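Local coordinates for SM80.1 Vicilin (Solanum melongena, PDB 5VF5), which probably serves as a seed storage protein of the 7S vicilin class, a bicupin that carries a copper ion in one of its two beta-barrel domains, at residues 263-267 with 342-347; 267-273 with 336-342; 46-50 with 132-136; 29-35 with 50-55; 228-232 with 242-246. One frame throughout, in Å; residues are numbered along the deposited sequence.

Interaction 1. Residues 263-267 with 342-347; sequences RSTRV and FGINAM. With ACT (acetate ion), chain C.
Ser-264 lays its hydroxymethyl group over the backbone of Ile-344, where strands 265-272 and 337-344 run antiparallel in the second cupin barrel. Its OG donates to Ile-344 O at 2.7 Å, coming from above the carbonyl plane. With OG anti to the backbone N (chi1 178°), the same oxygen also faces Arg-266, which grips it side-on: NE at 3.1 Å and NH2 at 3.0 Å both point at Ser-264 OG, which lies in the guanidinium plane. A bend at chi2 and chi3 folds the arginine back over Gly-343, whose CA sits 3.3 Å from Arg-266 NE. The remaining nitrogen, NH1, makes a salt bridge with Glu-229 and meets an acetate oxygen near the guanidinium plane, so the buried charge is held on several sides. On the other face of the sheet Val-267 CG2 touches Ile-344 CD1, and this apolar side packs against Phe-49 and Val-51 of the first cupin domain. Arg-263 crosses Asn-345 at about a right angle, guanidinium and amide planes 63° apart. Water 1 links Arg-263 O, Thr-265 OG1 and Asn-345 OD1, while Arg-263 NE donates to Asn-345 O at 3.2 Å, with the oxygen tilted from the guanidinium plane.

Interaction 2. Residues 267-273 with 336-342; sequences VVMVVEG and NFRVVGF
Val-268 CG1 presses against Val-339 CB at 3.6 Å in the tight part of an antiparallel strand pair that belongs to the second cupin barrel and is interrupted by a classic beta bulge. Val-270 continues this face: both its methyls meet Phe-337 CE1, CG1 at 3.6 Å, and the two side chains cross at about a right angle. The other face carries Met-269 and Val-340, packed against Phe-121, Tyr-123 and Val-74 of the first cupin domain. Regular backbone pairing, such as Met-269 N to Val-340 O, holds until Val-271.

There the register slips by one, and Val-271 N and Glu-272 N both donate to Arg-338 O. Val-271 CG2, lodged between its own backbone N and carbonyl carbon (chi1 -59° for CG1), lies against Arg-338 CB at 3.6 Å and so lines the aliphatic part of the arginine.

Beyond the bulge the contact turns polar and partly exposed, and its side chains, like Val-271, also have alternate conformers besides those described. Glu-272 and Arg-338 run side by side, pointing the same way, with carboxylate and guanidinium 64° apart. Arg-338 NE donates to Glu-272 OE1 in a nearly straight hydrogen bond (175°) of their salt bridge, meeting the oxygen from above the carboxylate plane. Asn-336 ND2, also bonded to Asn-249, reaches OE1 from the same face, on its anti side. Two waters complete this end: water 3 bridges Glu-272 OE1 and Arg-338 NH2, and water 4 donates to both Glu-272 OE1 and Asn-336 OD1, the latter at 2.7 Å from the water oxygen.

Interaction 3. Residues 46-50 with 132-136; sequences IEKFR and PGQVQ
Pro-132, in the loop after strand 120-128 of the first cupin barrel, rests its CB against the type I beta turn of residues 46-49, 3.9 Å from Glu-47 CD. Lys-48 CG approaches Pro-132 CB obliquely at 4.1 Å, so one proline carbon meets both the carboxylate carbon of Glu-47 and the aliphatic chain of Lys-48. The carboxylate of Glu-47 makes its salt bridge with Lys-35, whose NZ also bonds to Pro-132 O; the acid and the proline therefore share one lysine.

Gly-133 follows with a positive phi of 81°, a conformation that suits glycine. Its CA comes to 3.1 Å from Glu-47 O, leaving little space between the two backbones, and its N is bonded to Ser-128 OG. Gly-133 O receives Arg-50 NH1 at 2.8 Å, with the acceptor in the guanidinium plane and an angle of 160° at the hydrogen. Arg-50 reaches it by curling, bent at both chi2 and chi3, which also brings its CG and CD over the same carbonyl oxygen.

Two residues on, Val-135 points back toward the turn segment. It slides past Arg-50 in the opposite direction, Val-135 CG2 to Arg-50 CG at 4.0 Å, and adds an apolar contact to the curled arginine. Gln-136 joins through water 5, which accepts from Gln-136 NE2 and from Arg-50 NH1, the latter 3.2 Å from the water oxygen.

Interaction 4. Residues 29-35 with 50-55; sequences DFRILPK and RVSVIE
Arg-31 and Glu-55 form the charged end of this antiparallel pair in the first cupin barrel. Arg-31 CG lies between its backbone N and carbonyl carbon (chi1 52°), and from there the chain runs extended to NE, carrying the guanidinium to the acid. It grips end-on, Arg-31 NH1 to Glu-55 OE2 at 2.6 Å and Arg-31 NH2 to Glu-55 OE1 at 3.0 Å, yet the two flat groups stand 84° apart, so both oxygens are met from above the carboxylate plane. Arg-31 NH2 also bridges to Asp-29 OD2, on its anti side. One cation thus serves two acids, which would offset their mutual repulsion; Asp-29 OD1 has a further bond to Ser-21.

Backbone hydrogen bonds run regularly from Asp-29 with Glu-55 through Arg-31 with Val-53 to Leu-33 N with Val-51 O. Where the first strand has ended, Arg-50 takes over: NE and NH2 both donate to Leu-33 O, each at 2.9 Å, with the oxygen in the guanidinium plane; its NH1 goes to Gly-133 O. Ile-32 CD1 lies over one face of that group and Lys-35 N over the opposite one, which should restrict its rotation.

Among the apolar and ring contacts, Phe-30 CD1 meets Ile-54 CG1 at 3.7 Å, while Phe-30 presents its ring edge to Ser-52 OG. Farther along, the Leu-33 and Val-51 side chains lie side by side, pointing the same way, Leu-33 CD2 3.7 Å from Val-51 CG2.

Strand 49-56 is flanked on its far edge by strand 120-128, strand 28-32 by 20-21, and Val-51 and Val-53 pack against Val-267 and Met-269 of strand 265-272 in the second cupin domain.

Interaction 5. Residues 228-232 with 242-246; sequences IEASP and DAAVA
Ala-230 and Val-245 face each other as an antiparallel hydrogen-bonded pair in the second cupin barrel: Ala-230 N donates to Val-245 O at 2.8 Å, and Val-245 N returns to Ala-230 O at 3.0 Å. Ala-244 CB lies 3.4 Å from Ala-230 O, and at the non-hydrogen-bonded pair Glu-229 and Ala-246 the CA atoms are 4.2 Å apart.

Glu-229 holds its CG anti to the backbone N (chi1 171°) and extends past Ala-244 and Ala-246, its CG 4.1 Å from Ala-244 CB and its OE1 at the same distance from Ala-246 CB. Two alanine methyls thus support the acid while OE1 makes a salt bridge with Arg-266 of strand 265-272. Past the strand, Pro-232 sets its CD 3.3 Å from Ala-243 O, and its CG meets Asp-242 OD1 at 3.8 Å.

Further out, Asp-242 OD1 accepts from Met-347 N, tying this end to the chain after strand 337-344, and Ser-231 OG bonds to Arg-234 N within the connection. Val-245, on the other face from Glu-229, packs on Ile-72 and Val-74 of the first cupin domain and on Phe-342.

Apolar methyls beside the Glu-229 carboxylate probably strengthen its pairing with Arg-266, whereas Ala-243 O, buried under the proline, has no hydrogen-bonding partner in the model, which may carry a small energetic cost.

From the N terminus, interaction 4 (29-35 with 50-55) closes a short connection; interaction 3 (46-50 with 132-136) closes a longer one, and the two cross because their segments alternate along the chain and share Arg-50, with Lys-35 bonded to Glu-47 and Pro-132. In the second cupin domain, interaction 5 closes first, over a nine-residue connection. Interaction 1 then opens, and interaction 2 is nested inside its loop, both on strands 265-272 and 337-344. Interactions 1 and 5 meet through Arg-266 with Glu-229, interactions 2 and 5 through Gly-341 with Ala-246. The domains join where Val-267, Met-269, Phe-342 and Ile-344 pack on Ile-46, Phe-49, Val-51 and Val-53.

Interaction 1. Residues 263-267 with 342-347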
# COMPACT_ATOMS: atom_id res chain seq x y z
N ARG A 263 -7.89 9.89 13.06
CA ARG A 263 -8.46 8.55 13.32
C ARG A 263 -7.92 7.40 12.52
O ARG A 263 -8.10 6.26 12.92
CB ARG A 263 -9.96 8.57 13.23
CG ARG A 263 -10.50 8.91 11.93
CD ARG A 263 -12.03 8.60 11.94
NE ARG A 263 -12.40 7.21 11.72
CZ ARG A 263 -12.93 6.33 12.57
NH1 ARG A 263 -13.10 6.60 13.88
NH2 ARG A 263 -13.26 5.12 12.13
N SER A 264 -7.20 7.69 11.42
CA SER A 264 -6.79 6.67 10.51
C SER A 264 -5.38 6.19 10.79
O SER A 264 -4.48 6.99 10.89
CB SER A 264 -6.92 7.17 9.08
OG SER A 264 -6.48 6.22 8.10
N THR A 265 -5.23 4.89 10.92
CA THR A 265 -3.91 4.27 10.97
C THR A 265 -3.39 4.14 9.54
O THR A 265 -4.16 3.80 8.62
CB THR A 265 -4.01 2.87 11.60
OG1 THR A 265 -4.40 2.99 12.96
CG2 THR A 265 -2.71 2.10 11.53
N ARG A 266 -2.12 4.45 9.34
CA ARG A 266 -1.50 4.43 8.01
C ARG A 266 -0.47 3.36 7.88
O ARG A 266 0.33 3.16 8.78
CB ARG A 266 -0.91 5.81 7.68
CG ARG A 266 -1.96 6.94 7.75
CD ARG A 266 -2.69 7.06 6.39
NE ARG A 266 -4.08 7.31 6.49
CZ ARG A 266 -4.74 8.15 5.76
NH1 ARG A 266 -4.10 8.98 4.92
NH2 ARG A 266 -6.04 8.15 5.88
N VAL A 267 -0.52 2.64 6.77
CA VAL A 267 0.50 1.65 6.45
C VAL A 267 1.27 2.18 5.26
O VAL A 267 0.75 2.18 4.13
CB VAL A 267 -0.11 0.26 6.15
CG1 VAL A 267 0.99 -0.74 5.92
CG2 VAL A 267 -1.01 -0.23 7.29
N PHE A 342 -1.52 3.37 2.76
CA PHE A 342 -2.88 2.92 2.90
C PHE A 342 -3.42 3.40 4.23
O PHE A 342 -2.81 3.17 5.28
CB PHE A 342 -2.96 1.39 2.84
CG PHE A 342 -2.67 0.83 1.48
CD1 PHE A 342 -3.55 1.10 0.44
CD2 PHE A 342 -1.58 0.02 1.24
CE1 PHE A 342 -3.34 0.58 -0.82
CE2 PHE A 342 -1.36 -0.52 -0.02
CZ PHE A 342 -2.22 -0.24 -1.07
N GLY A 343 -4.58 4.01 4.20
CA GLY A 343 -5.27 4.45 5.40
C GLY A 343 -6.41 3.50 5.77
O GLY A 343 -7.24 3.17 4.92
N ILE A 344 -6.41 3.07 7.01
CA ILE A 344 -7.42 2.18 7.55
C ILE A 344 -8.29 3.07 8.46
O ILE A 344 -7.76 4.03 9.06
CB ILE A 344 -6.70 1.02 8.30
CG1 ILE A 344 -5.93 0.15 7.23
CG2 ILE A 344 -7.70 0.19 9.10
CD1 ILE A 344 -4.93 -0.81 7.82
N ASN A 345 -9.60 2.81 8.56
CA ASN A 345 -10.51 3.69 9.31
C ASN A 345 -10.46 5.11 8.72
O ASN A 345 -10.36 6.11 9.46
CB ASN A 345 -10.22 3.71 10.83
CG ASN A 345 -10.29 2.34 11.47
OD1 ASN A 345 -9.36 1.96 12.24
ND2 ASN A 345 -11.31 1.57 11.11
N ALA A 346 -10.55 5.21 7.38
CA ALA A 346 -10.22 6.46 6.72
C ALA A 346 -11.34 7.53 6.72
O ALA A 346 -11.01 8.72 6.78
CB ALA A 346 -9.82 6.21 5.29
N MET A 347 -12.61 7.13 6.68
CA MET A 347 -13.65 8.13 6.62
C MET A 347 -13.54 9.01 7.87
O MET A 347 -13.39 8.52 8.99
CB MET A 347 -15.05 7.52 6.59
CG MET A 347 -16.08 8.55 6.27
SD MET A 347 -16.22 8.82 4.49
CE MET A 347 -17.32 7.52 4.08
C ACT C . -0.19 9.71 5.90
O ACT C . -1.32 9.77 5.32
OXT ACT C . -0.07 10.08 7.09
CH3 ACT C . 1.06 9.23 5.20
O HOH W 1 -7.11 3.66 13.14
O HOH W 2 -13.89 5.73 9.50

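Interaction 2. Residues 267-273 with 336-342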
# COMPACT_ATOMS: atom_id res chain seq x y z
N VAL A 267 -0.52 2.64 6.77
CA VAL A 267 0.50 1.65 6.45
C VAL A 267 1.27 2.18 5.26
O VAL A 267 0.75 2.18 4.13
CB VAL A 267 -0.11 0.26 6.15
CG1 VAL A 267 0.99 -0.74 5.92
CG2 VAL A 267 -1.01 -0.23 7.29
N VAL A 268 2.45 2.72 5.56
CA VAL A 268 3.23 3.54 4.63
C VAL A 268 4.33 2.71 4.01
O VAL A 268 5.10 2.11 4.75
CB VAL A 268 3.85 4.73 5.40
CG1 VAL A 268 4.81 5.53 4.53
CG2 VAL A 268 2.71 5.57 5.96
N MET A 269 4.37 2.60 2.69
CA MET A 269 5.53 1.91 2.03
C MET A 269 6.30 2.81 1.14
O MET A 269 5.80 3.65 0.36
CB MET A 269 5.18 0.72 1.14
CG MET A 269 6.43 -0.02 0.59
SD MET A 269 6.04 -1.45 -0.40
CE MET A 269 5.34 -0.66 -1.82
N VAL A 270 7.60 2.70 1.31
CA VAL A 270 8.53 3.57 0.61
C VAL A 270 8.70 3.07 -0.81
O VAL A 270 8.95 1.90 -1.03
CB VAL A 270 9.91 3.60 1.27
CG1 VAL A 270 10.83 4.57 0.57
CG2 VAL A 270 9.77 3.97 2.74
N VAL A 271 8.50 3.99 -1.76
CA VAL A 271 8.67 3.70 -3.19
C VAL A 271 9.96 4.27 -3.78
O VAL A 271 10.47 3.66 -4.71
CB VAL A 271 7.44 3.99 -4.02
CG1 VAL A 271 6.29 3.15 -3.49
CG2 VAL A 271 7.09 5.44 -4.00
N GLU A 272 10.43 5.41 -3.26
CA GLU A 272 11.64 6.10 -3.75
C GLU A 272 12.35 6.74 -2.60
O GLU A 272 11.68 7.31 -1.74
CB GLU A 272 11.29 7.21 -4.79
CG GLU A 272 10.74 6.67 -6.10
CD GLU A 272 10.12 7.73 -7.02
OE1 GLU A 272 10.48 8.91 -6.93
OE2 GLU A 272 9.24 7.36 -7.83
N GLY A 273 13.68 6.65 -2.58
CA GLY A 273 14.45 7.41 -1.63
C GLY A 273 14.56 6.86 -0.24
O GLY A 273 14.27 5.67 0.00
N ASN A 336 14.47 12.64 -3.82
CA ASN A 336 13.17 12.81 -3.19
C ASN A 336 12.84 11.50 -2.43
O ASN A 336 13.42 10.43 -2.69
CB ASN A 336 12.11 13.04 -4.23
CG ASN A 336 11.94 11.85 -5.11
OD1 ASN A 336 12.92 11.40 -5.74
ND2 ASN A 336 10.76 11.29 -5.14
N PHE A 337 11.93 11.61 -1.46
CA PHE A 337 11.43 10.50 -0.68
C PHE A 337 9.94 10.38 -1.00
O PHE A 337 9.18 11.31 -0.72
CB PHE A 337 11.63 10.74 0.79
CG PHE A 337 10.99 9.73 1.71
CD1 PHE A 337 11.51 8.44 1.81
CD2 PHE A 337 9.91 10.08 2.56
CE1 PHE A 337 10.97 7.51 2.68
CE2 PHE A 337 9.39 9.14 3.42
CZ PHE A 337 9.94 7.87 3.50
N ARG A 338 9.57 9.28 -1.62
CA ARG A 338 8.19 9.05 -2.04
C ARG A 338 7.61 7.78 -1.43
O ARG A 338 8.23 6.73 -1.41
CB ARG A 338 8.11 8.90 -3.56
CG ARG A 338 6.71 9.05 -4.12
CD ARG A 338 6.65 8.98 -5.65
NE ARG A 338 7.62 9.88 -6.32
CZ ARG A 338 7.38 11.13 -6.71
NH1 ARG A 338 6.19 11.73 -6.51
NH2 ARG A 338 8.35 11.82 -7.33
N VAL A 339 6.39 7.95 -0.91
CA VAL A 339 5.68 6.83 -0.22
C VAL A 339 4.27 6.72 -0.73
O VAL A 339 3.66 7.72 -1.19
CB VAL A 339 5.66 6.98 1.33
CG1 VAL A 339 7.06 7.13 1.85
CG2 VAL A 339 4.80 8.14 1.77
N VAL A 340 3.71 5.52 -0.61
CA VAL A 340 2.30 5.29 -0.76
C VAL A 340 1.83 4.82 0.58
O VAL A 340 2.45 3.95 1.20
CB VAL A 340 2.00 4.18 -1.78
CG1 VAL A 340 0.50 3.87 -1.84
CG2 VAL A 340 2.53 4.61 -3.10
N GLY A 341 0.76 5.42 1.07
CA GLY A 341 0.19 5.02 2.37
C GLY A 341 -1.23 4.50 2.21
O GLY A 341 -2.07 5.12 1.52
N PHE A 342 -1.52 3.37 2.76
CA PHE A 342 -2.88 2.92 2.90
C PHE A 342 -3.42 3.40 4.23
O PHE A 342 -2.81 3.17 5.28
CB PHE A 342 -2.96 1.39 2.84
CG PHE A 342 -2.67 0.83 1.48
CD1 PHE A 342 -3.55 1.10 0.44
CD2 PHE A 342 -1.58 0.02 1.24
CE1 PHE A 342 -3.34 0.58 -0.82
CE2 PHE A 342 -1.36 -0.52 -0.02
CZ PHE A 342 -2.22 -0.24 -1.07
O HOH W 3 10.99 11.08 -8.45
O HOH W 4 13.45 9.51 -7.62

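Interaction 3. Residues 46-50 with 132-136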
# COMPACT_ATOMS: atom_id res chain seq x y z
N ILE A 46 -5.55 -3.35 13.41
CA ILE A 46 -5.46 -3.56 11.97
C ILE A 46 -5.20 -5.02 11.60
O ILE A 46 -4.75 -5.29 10.49
CB ILE A 46 -4.44 -2.61 11.32
CG1 ILE A 46 -3.00 -2.87 11.79
CG2 ILE A 46 -4.87 -1.18 11.54
CD1 ILE A 46 -1.96 -2.11 10.97
N GLU A 47 -5.53 -5.93 12.52
CA GLU A 47 -5.22 -7.37 12.33
C GLU A 47 -5.74 -8.01 11.02
O GLU A 47 -5.19 -8.96 10.50
CB GLU A 47 -5.73 -8.21 13.51
CG GLU A 47 -5.47 -9.70 13.41
CD GLU A 47 -6.07 -10.53 14.55
OE1 GLU A 47 -7.04 -10.08 15.20
OE2 GLU A 47 -5.59 -11.68 14.77
N LYS A 48 -6.87 -7.45 10.54
CA LYS A 48 -7.49 -8.05 9.34
C LYS A 48 -6.79 -7.69 8.04
O LYS A 48 -7.08 -8.29 6.98
CB LYS A 48 -8.98 -7.77 9.26
CG LYS A 48 -9.81 -8.48 10.32
CD LYS A 48 -11.29 -8.20 10.16
CE LYS A 48 -12.11 -9.00 11.14
NZ LYS A 48 -13.55 -8.71 10.96
N PHE A 49 -5.88 -6.71 8.11
CA PHE A 49 -5.29 -6.16 6.90
C PHE A 49 -3.90 -6.75 6.64
O PHE A 49 -3.14 -7.05 7.57
CB PHE A 49 -5.22 -4.66 6.96
CG PHE A 49 -6.55 -3.97 6.87
CD1 PHE A 49 -7.09 -3.67 5.65
CD2 PHE A 49 -7.28 -3.70 8.01
CE1 PHE A 49 -8.32 -3.07 5.54
CE2 PHE A 49 -8.53 -3.11 7.91
CZ PHE A 49 -9.03 -2.77 6.69
N ARG A 50 -3.59 -6.95 5.37
CA ARG A 50 -2.26 -7.36 4.95
C ARG A 50 -1.78 -6.43 3.87
O ARG A 50 -2.60 -5.99 3.03
CB ARG A 50 -2.27 -8.79 4.45
CG ARG A 50 -2.73 -9.84 5.45
CD ARG A 50 -1.77 -10.05 6.61
NE ARG A 50 -0.57 -10.76 6.21
CZ ARG A 50 -0.48 -12.08 6.06
NH1 ARG A 50 -1.54 -12.86 6.25
NH2 ARG A 50 0.68 -12.63 5.70
N PRO A 132 -9.19 -13.80 10.79
CA PRO A 132 -8.63 -12.46 10.74
C PRO A 132 -7.20 -12.41 10.26
O PRO A 132 -6.29 -13.08 10.82
CB PRO A 132 -8.80 -11.96 12.19
CG PRO A 132 -10.09 -12.59 12.58
CD PRO A 132 -9.94 -14.00 12.04
N GLY A 133 -7.00 -11.60 9.22
CA GLY A 133 -5.66 -11.40 8.68
C GLY A 133 -5.19 -12.48 7.74
O GLY A 133 -4.11 -12.32 7.17
N GLN A 134 -5.94 -13.56 7.55
CA GLN A 134 -5.51 -14.66 6.68
C GLN A 134 -6.02 -14.38 5.28
O GLN A 134 -7.22 -14.32 5.07
CB GLN A 134 -6.04 -16.02 7.19
CG GLN A 134 -5.20 -16.59 8.34
CD GLN A 134 -5.61 -17.99 8.84
OE1 GLN A 134 -6.47 -18.69 8.27
NE2 GLN A 134 -5.00 -18.38 9.94
N VAL A 135 -5.11 -14.17 4.34
CA VAL A 135 -5.46 -13.96 2.93
C VAL A 135 -4.61 -14.93 2.08
O VAL A 135 -3.39 -14.91 2.12
CB VAL A 135 -5.14 -12.52 2.48
CG1 VAL A 135 -5.65 -12.27 1.04
CG2 VAL A 135 -5.71 -11.51 3.46
N GLN A 136 -5.32 -15.77 1.34
CA GLN A 136 -4.74 -16.84 0.57
C GLN A 136 -5.04 -16.68 -0.91
O GLN A 136 -6.07 -16.11 -1.28
CB GLN A 136 -5.29 -18.20 1.06
CG GLN A 136 -4.77 -18.61 2.44
CD GLN A 136 -3.29 -18.95 2.44
OE1 GLN A 136 -2.83 -19.73 1.63
NE2 GLN A 136 -2.54 -18.37 3.37
O HOH W 5 -2.43 -15.79 5.42

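Interaction 4. Residues 29-35 with 50-55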
# COMPACT_ATOMS: atom_id res chain seq x y z
N ASP A 29 7.60 -11.69 -8.72
CA ASP A 29 7.43 -12.11 -7.34
C ASP A 29 6.12 -11.58 -6.79
O ASP A 29 5.58 -10.57 -7.26
CB ASP A 29 8.59 -11.63 -6.50
CG ASP A 29 8.72 -12.39 -5.15
OD1 ASP A 29 8.23 -13.54 -4.98
OD2 ASP A 29 9.36 -11.80 -4.28
N PHE A 30 5.63 -12.26 -5.79
CA PHE A 30 4.51 -11.83 -4.96
C PHE A 30 4.95 -12.07 -3.55
O PHE A 30 5.16 -13.25 -3.18
CB PHE A 30 3.24 -12.63 -5.26
CG PHE A 30 2.10 -12.35 -4.32
CD1 PHE A 30 1.71 -11.06 -4.04
CD2 PHE A 30 1.44 -13.40 -3.68
CE1 PHE A 30 0.64 -10.80 -3.19
CE2 PHE A 30 0.39 -13.16 -2.81
CZ PHE A 30 0.00 -11.84 -2.55
N ARG A 31 5.11 -11.01 -2.77
CA ARG A 31 5.56 -11.13 -1.40
C ARG A 31 4.66 -10.39 -0.48
O ARG A 31 4.19 -9.30 -0.81
CB ARG A 31 7.00 -10.74 -1.22
CG ARG A 31 7.46 -9.44 -1.71
CD ARG A 31 9.00 -9.51 -1.69
NE ARG A 31 9.46 -8.25 -2.16
CZ ARG A 31 9.72 -7.95 -3.41
NH1 ARG A 31 10.09 -6.72 -3.68
NH2 ARG A 31 9.68 -8.87 -4.39
N ILE A 32 4.41 -10.95 0.68
CA ILE A 32 3.42 -10.45 1.60
C ILE A 32 4.03 -10.31 2.98
O ILE A 32 4.80 -11.15 3.47
CB ILE A 32 2.18 -11.35 1.63
CG1 ILE A 32 1.02 -10.77 2.45
CG2 ILE A 32 2.49 -12.76 2.03
CD1 ILE A 32 -0.31 -11.50 2.21
N LEU A 33 3.72 -9.20 3.63
CA LEU A 33 4.18 -8.98 4.99
C LEU A 33 3.40 -9.92 5.92
O LEU A 33 2.24 -10.22 5.65
CB LEU A 33 3.90 -7.53 5.36
CG LEU A 33 4.63 -6.88 6.46
CD1 LEU A 33 6.17 -6.96 6.27
CD2 LEU A 33 4.18 -5.43 6.53
N PRO A 34 4.02 -10.38 7.03
CA PRO A 34 3.24 -11.13 8.00
C PRO A 34 2.05 -10.36 8.56
O PRO A 34 2.01 -9.12 8.45
CB PRO A 34 4.26 -11.46 9.09
CG PRO A 34 5.57 -11.42 8.38
CD PRO A 34 5.43 -10.29 7.39
N LYS A 35 1.16 -11.05 9.23
CA LYS A 35 0.12 -10.36 9.97
C LYS A 35 0.71 -9.30 10.86
O LYS A 35 1.79 -9.50 11.45
CB LYS A 35 -0.65 -11.34 10.86
CG LYS A 35 -1.62 -12.19 10.11
CD LYS A 35 -2.46 -13.06 11.05
CE LYS A 35 -3.23 -12.24 12.09
NZ LYS A 35 -4.16 -13.08 12.91
N ARG A 50 -3.59 -6.95 5.37
CA ARG A 50 -2.26 -7.36 4.95
C ARG A 50 -1.78 -6.43 3.87
O ARG A 50 -2.60 -5.99 3.03
CB ARG A 50 -2.27 -8.79 4.45
CG ARG A 50 -2.73 -9.84 5.45
CD ARG A 50 -1.77 -10.05 6.61
NE ARG A 50 -0.57 -10.76 6.21
CZ ARG A 50 -0.48 -12.08 6.06
NH1 ARG A 50 -1.54 -12.86 6.25
NH2 ARG A 50 0.68 -12.63 5.70
N VAL A 51 -0.47 -6.24 3.77
CA VAL A 51 0.11 -5.56 2.63
C VAL A 51 1.06 -6.45 1.90
O VAL A 51 1.73 -7.30 2.51
CB VAL A 51 0.74 -4.17 2.92
CG1 VAL A 51 -0.31 -3.17 3.36
CG2 VAL A 51 1.87 -4.26 3.90
N SER A 52 1.14 -6.26 0.60
CA SER A 52 1.99 -7.10 -0.26
C SER A 52 2.50 -6.29 -1.44
O SER A 52 2.04 -5.16 -1.70
CB SER A 52 1.20 -8.33 -0.73
OG SER A 52 0.04 -7.94 -1.46
N VAL A 53 3.41 -6.89 -2.16
CA VAL A 53 3.97 -6.34 -3.38
C VAL A 53 3.90 -7.41 -4.47
O VAL A 53 4.16 -8.57 -4.20
CB VAL A 53 5.41 -5.79 -3.21
CG1 VAL A 53 6.03 -5.38 -4.54
CG2 VAL A 53 5.43 -4.60 -2.27
N ILE A 54 3.46 -6.99 -5.67
CA ILE A 54 3.55 -7.80 -6.87
C ILE A 54 4.54 -7.12 -7.80
O ILE A 54 4.40 -5.93 -8.09
CB ILE A 54 2.18 -7.91 -7.59
CG1 ILE A 54 1.12 -8.49 -6.64
CG2 ILE A 54 2.35 -8.75 -8.86
CD1 ILE A 54 -0.30 -8.45 -7.17
N GLU A 55 5.49 -7.88 -8.31
CA GLU A 55 6.50 -7.42 -9.26
C GLU A 55 6.45 -8.32 -10.48
O GLU A 55 6.48 -9.55 -10.34
CB GLU A 55 7.89 -7.58 -8.66
CG GLU A 55 8.15 -6.75 -7.47
CD GLU A 55 9.57 -6.90 -6.95
OE1 GLU A 55 10.26 -7.93 -7.22
OE2 GLU A 55 9.97 -6.00 -6.21
O HOH W 6 0.63 -7.34 6.64

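Interaction 5. Residues 228-232 with 242-246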
# COMPACT_ATOMS: atom_id res chain seq x y z
N ILE A 228 -1.34 14.01 -1.69
CA ILE A 228 -2.71 13.88 -2.15
C ILE A 228 -3.23 12.51 -1.83
O ILE A 228 -2.45 11.56 -1.65
CB ILE A 228 -2.93 14.23 -3.60
CG1 ILE A 228 -4.44 14.54 -3.91
CG2 ILE A 228 -2.36 13.13 -4.47
CD1 ILE A 228 -4.71 15.06 -5.31
N GLU A 229 -4.54 12.46 -1.63
CA GLU A 229 -5.16 11.28 -1.16
C GLU A 229 -6.47 11.02 -1.86
O GLU A 229 -7.24 11.93 -2.15
CB GLU A 229 -5.40 11.51 0.32
CG GLU A 229 -6.22 10.51 1.03
CD GLU A 229 -6.37 10.88 2.46
OE1 GLU A 229 -5.49 10.50 3.20
OE2 GLU A 229 -7.36 11.55 2.84
N ALA A 230 -6.70 9.74 -2.10
CA ALA A 230 -7.98 9.22 -2.50
C ALA A 230 -8.69 8.75 -1.24
O ALA A 230 -8.29 7.76 -0.63
CB ALA A 230 -7.78 8.07 -3.48
N SER A 231 -9.73 9.49 -0.86
CA SER A 231 -10.51 9.25 0.35
C SER A 231 -11.80 8.54 0.02
O SER A 231 -12.35 8.73 -1.09
CB SER A 231 -10.91 10.58 1.02
OG SER A 231 -11.89 11.28 0.24
N PRO A 232 -12.34 7.77 0.97
CA PRO A 232 -13.65 7.17 0.74
C PRO A 232 -14.77 8.20 0.67
O PRO A 232 -15.83 7.89 0.15
CB PRO A 232 -13.82 6.20 1.92
CG PRO A 232 -12.94 6.78 2.98
CD PRO A 232 -11.80 7.39 2.28
N ASP A 242 -13.41 1.09 3.95
CA ASP A 242 -13.16 2.31 4.70
C ASP A 242 -11.67 2.62 4.67
O ASP A 242 -11.05 2.88 5.69
CB ASP A 242 -13.72 2.26 6.11
CG ASP A 242 -13.70 3.60 6.79
OD1 ASP A 242 -13.66 4.63 6.07
OD2 ASP A 242 -13.71 3.63 8.03
N ALA A 243 -11.14 2.62 3.46
CA ALA A 243 -9.72 2.81 3.21
C ALA A 243 -9.44 4.07 2.40
O ALA A 243 -10.28 4.52 1.62
CB ALA A 243 -9.13 1.59 2.54
N ALA A 244 -8.25 4.60 2.54
CA ALA A 244 -7.73 5.65 1.72
C ALA A 244 -6.43 5.22 1.09
O ALA A 244 -5.72 4.34 1.62
CB ALA A 244 -7.50 6.89 2.52
N VAL A 245 -6.07 5.89 0.01
CA VAL A 245 -4.75 5.72 -0.59
C VAL A 245 -4.10 7.09 -0.68
O VAL A 245 -4.64 7.98 -1.34
CB VAL A 245 -4.78 5.06 -1.99
CG1 VAL A 245 -3.38 4.92 -2.51
CG2 VAL A 245 -5.57 3.77 -1.94
N ALA A 246 -2.97 7.26 -0.02
CA ALA A 246 -2.30 8.51 0.08
C ALA A 246 -0.97 8.39 -0.68
O ALA A 246 -0.27 7.37 -0.63
CB ALA A 246 -2.05 8.90 1.53